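Chemotaxis transducer (Pseudomonas aeruginosa, PDB 6GCV) acts as a chemoreceptor for nitrate, which binds directly to its ligand-binding PilJ domain to direct chemotaxis. Local coordinates at residues L30-A35 with E121-L126. Numbering follows the deposited sequence.
Sequences LSQKMA and ELLGEL
The PilJ domain of this receptor is a four-helix bundle, and here its first and last helices, 18-42 and 112-137, meet in antiparallel fashion close to the centre of the folded chain. The N-to-C directions of the two short segments make an angle of 161°, and their axes come within 10.0 Å of each other. Ser31 faces Leu123 across the interface, their CA atoms 6.6 Å apart, and the small serine side chain sits among three leucines. Its CB lies 3.9 Å from Leu126 CD1 and 4.0 Å from Leu122 CD2, so one methyl from each of two successive helical turns meets the same methylene. Beyond the two segments, Leu122 also packs on Tyr96 of helix 80-103 and Leu126 on Tyr58 of helix 48-67.

No hydrogen bond joins the two segments themselves. Ser31 OG occupies the crowded position between backbone N and carbonyl carbon (chi1 77°), where it bonds Arg28 O one turn back. The Gln32 side chain leaves its helix beside the backbone N and bends at chi2, so that the Gln32 and Leu123 side chains cross at about a right angle, NE2 3.8 Å from Leu123 CB. That amide is held at both ends: OE1 accepts from Arg36 NH1 of the second subunit, which links helix 18-42 to that subunit, while NE2 bonds Ser119 OG on helix 112-137, joining the two helices just outside the segments. NE2 also donates to Ser31 OG at 3.0 Å, an almost perfectly straight bond (179°) with the oxygen in the amide plane.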
ATOM      1  N   LEU A  30       3.332  -2.119  -1.068  1.00 13.29           N
ATOM      2  CA  LEU A  30       4.656  -2.054  -1.662  1.00 13.02           C
ATOM      3  C   LEU A  30       4.574  -1.759  -3.158  1.00 13.50           C
ATOM      4  O   LEU A  30       5.418  -1.027  -3.698  1.00 13.65           O
ATOM      5  CB  LEU A  30       5.435  -3.338  -1.391  1.00 12.98           C
ATOM      6  CG  LEU A  30       5.827  -3.557   0.076  1.00 13.24           C
ATOM      7  CD1 LEU A  30       6.281  -4.975   0.299  1.00 15.03           C
ATOM      8  CD2 LEU A  30       6.901  -2.596   0.542  1.00 14.31           C
ATOM      9  N   SER A  31       3.581  -2.332  -3.830  1.00 13.68           N
ATOM     10  CA  SER A  31       3.422  -2.064  -5.249  1.00 13.38           C
ATOM     11  C   SER A  31       3.293  -0.575  -5.547  1.00 13.24           C
ATOM     12  O   SER A  31       3.728  -0.117  -6.600  1.00 14.28           O
ATOM     13  CB  SER A  31       2.230  -2.857  -5.816  1.00 13.67           C
ATOM     14  OG  SER A  31       0.960  -2.290  -5.484  1.00 14.38           O
ATOM     15  N   GLN A  32       2.643   0.139  -4.642  1.00 13.16           N
ATOM     16  CA  GLN A  32       2.434   1.571  -4.817  1.00 12.85           C
ATOM     17  C   GLN A  32       3.668   2.401  -4.389  1.00 12.77           C
ATOM     18  O   GLN A  32       4.027   3.374  -5.052  1.00 13.33           O
ATOM     19  CB  GLN A  32       1.168   2.000  -4.071  1.00 13.10           C
ATOM     20  CG  GLN A  32      -0.049   1.219  -4.510  1.00 13.47           C
ATOM     21  CD  GLN A  32      -0.291   1.352  -5.973  1.00 13.96           C
ATOM     22  OE1 GLN A  32      -0.683   2.433  -6.409  1.00 15.72           O
ATOM     23  NE2 GLN A  32      -0.021   0.294  -6.747  1.00 14.98           N
ATOM     24  N   LYS A  33       4.281   1.986  -3.290  1.00 12.56           N
ATOM     25  CA  LYS A  33       5.515   2.642  -2.831  1.00 12.99           C
ATOM     26  C   LYS A  33       6.602   2.610  -3.889  1.00 12.78           C
ATOM     27  O   LYS A  33       7.284   3.617  -4.133  1.00 13.36           O
ATOM     28  CB  LYS A  33       5.977   2.012  -1.504  1.00 13.27           C
ATOM     29  CG  LYS A  33       7.206   2.677  -0.882  1.00 14.78           C
ATOM     30  CD  LYS A  33       7.438   2.146   0.527  1.00 17.67           C
ATOM     31  CE  LYS A  33       8.564   2.895   1.220  1.00 20.52           C
ATOM     32  NZ  LYS A  33       9.860   2.277   0.871  1.00 25.81           N
ATOM     33  N   MET A  34       6.770   1.450  -4.520  1.00 12.59           N
ATOM     34  CA  MET A  34       7.808   1.344  -5.524  1.00 13.83           C
ATOM     35  C   MET A  34       7.497   2.243  -6.725  1.00 14.01           C
ATOM     36  O   MET A  34       8.413   2.820  -7.329  1.00 13.73           O
ATOM     37  CB  MET A  34       8.121  -0.100  -5.907  1.00 17.47           C
ATOM     38  CG  MET A  34       6.995  -0.830  -6.513  1.00 16.83           C
ATOM     39  SD  MET A  34       7.353  -2.590  -6.741  1.00 16.68           S
ATOM     40  CE  MET A  34       7.371  -3.399  -5.154  1.00 17.65           C
ATOM     41  N   ALA A  35       6.225   2.370  -7.079  1.00 13.77           N
ATOM     42  CA  ALA A  35       5.873   3.258  -8.177  1.00 14.37           C
ATOM     43  C   ALA A  35       6.224   4.714  -7.829  1.00 14.15           C
ATOM     44  O   ALA A  35       6.776   5.446  -8.650  1.00 14.38           O
ATOM     45  CB  ALA A  35       4.407   3.148  -8.520  1.00 15.50           C
ATOM     46  N   GLU A 121      -3.526  -2.398 -12.152  1.00 17.39           N
ATOM     47  CA  GLU A 121      -3.838  -3.781 -12.410  1.00 18.65           C
ATOM     48  C   GLU A 121      -3.193  -4.695 -11.393  1.00 17.73           C
ATOM     49  O   GLU A 121      -3.839  -5.597 -10.837  1.00 17.82           O
ATOM     50  CB  GLU A 121      -3.432  -4.170 -13.844  1.00 21.60           C
ATOM     51  CG  GLU A 121      -3.656  -5.635 -14.177  1.00 25.26           C
ATOM     52  CD  GLU A 121      -3.239  -6.007 -15.580  1.00 30.10           C
ATOM     53  OE1 GLU A 121      -3.120  -5.114 -16.451  1.00 39.42           O
ATOM     54  OE2 GLU A 121      -3.088  -7.219 -15.829  1.00 35.60           O
ATOM     55  N   LEU A 122      -1.900  -4.487 -11.153  1.00 16.38           N
ATOM     56  CA  LEU A 122      -1.202  -5.310 -10.163  1.00 16.51           C
ATOM     57  C   LEU A 122      -1.838  -5.165  -8.789  1.00 16.51           C
ATOM     58  O   LEU A 122      -2.073  -6.139  -8.079  1.00 16.06           O
ATOM     59  CB  LEU A 122       0.289  -4.993 -10.113  1.00 16.95           C
ATOM     60  CG  LEU A 122       1.080  -5.723  -9.032  1.00 17.27           C
ATOM     61  CD1 LEU A 122       1.020  -7.206  -9.235  1.00 17.33           C
ATOM     62  CD2 LEU A 122       2.532  -5.274  -9.008  1.00 18.08           C
ATOM     63  N   LEU A 123      -2.107  -3.915  -8.404  1.00 16.20           N
ATOM     64  CA  LEU A 123      -2.758  -3.646  -7.119  1.00 15.89           C
ATOM     65  C   LEU A 123      -4.060  -4.440  -6.988  1.00 16.41           C
ATOM     66  O   LEU A 123      -4.309  -5.079  -5.948  1.00 16.95           O
ATOM     67  CB  LEU A 123      -2.997  -2.134  -6.982  1.00 15.84           C
ATOM     68  CG  LEU A 123      -3.789  -1.708  -5.767  1.00 16.37           C
ATOM     69  CD1 LEU A 123      -3.132  -2.123  -4.476  1.00 18.50           C
ATOM     70  CD2 LEU A 123      -4.017  -0.215  -5.809  1.00 16.73           C
ATOM     71  N   GLY A 124      -4.853  -4.428  -8.055  1.00 16.89           N
ATOM     72  CA  GLY A 124      -6.126  -5.162  -8.044  1.00 18.66           C
ATOM     73  C   GLY A 124      -5.933  -6.648  -7.840  1.00 19.51           C
ATOM     74  O   GLY A 124      -6.691  -7.289  -7.116  1.00 19.12           O
ATOM     75  N   GLU A 125      -4.940  -7.209  -8.521  1.00 18.33           N
ATOM     76  CA  GLU A 125      -4.677  -8.649  -8.389  1.00 18.70           C
ATOM     77  C   GLU A 125      -4.100  -9.019  -7.044  1.00 17.52           C
ATOM     78  O   GLU A 125      -4.389 -10.100  -6.530  1.00 18.95           O
ATOM     79  CB  GLU A 125      -3.824  -9.172  -9.526  1.00 19.63           C
ATOM     80  CG  GLU A 125      -4.498  -8.963 -10.886  1.00 21.73           C
ATOM     81  CD  GLU A 125      -5.817  -9.699 -11.059  1.00 25.20           C
ATOM     82  OE1 GLU A 125      -6.115 -10.681 -10.353  1.00 27.34           O
ATOM     83  OE2 GLU A 125      -6.585  -9.298 -11.960  1.00 35.34           O
ATOM     84  N   LEU A 126      -3.328  -8.112  -6.449  1.00 16.57           N
ATOM     85  CA  LEU A 126      -2.863  -8.333  -5.094  1.00 17.00           C
ATOM     86  C   LEU A 126      -4.008  -8.272  -4.106  1.00 18.02           C
ATOM     87  O   LEU A 126      -4.060  -9.025  -3.149  1.00 18.14           O
ATOM     88  CB  LEU A 126      -1.779  -7.317  -4.725  1.00 16.51           C
ATOM     89  CG  LEU A 126      -0.459  -7.495  -5.452  1.00 16.79           C
ATOM     90  CD1 LEU A 126       0.416  -6.257  -5.324  1.00 16.26           C
ATOM     91  CD2 LEU A 126       0.257  -8.753  -4.985  1.00 18.14           C
TER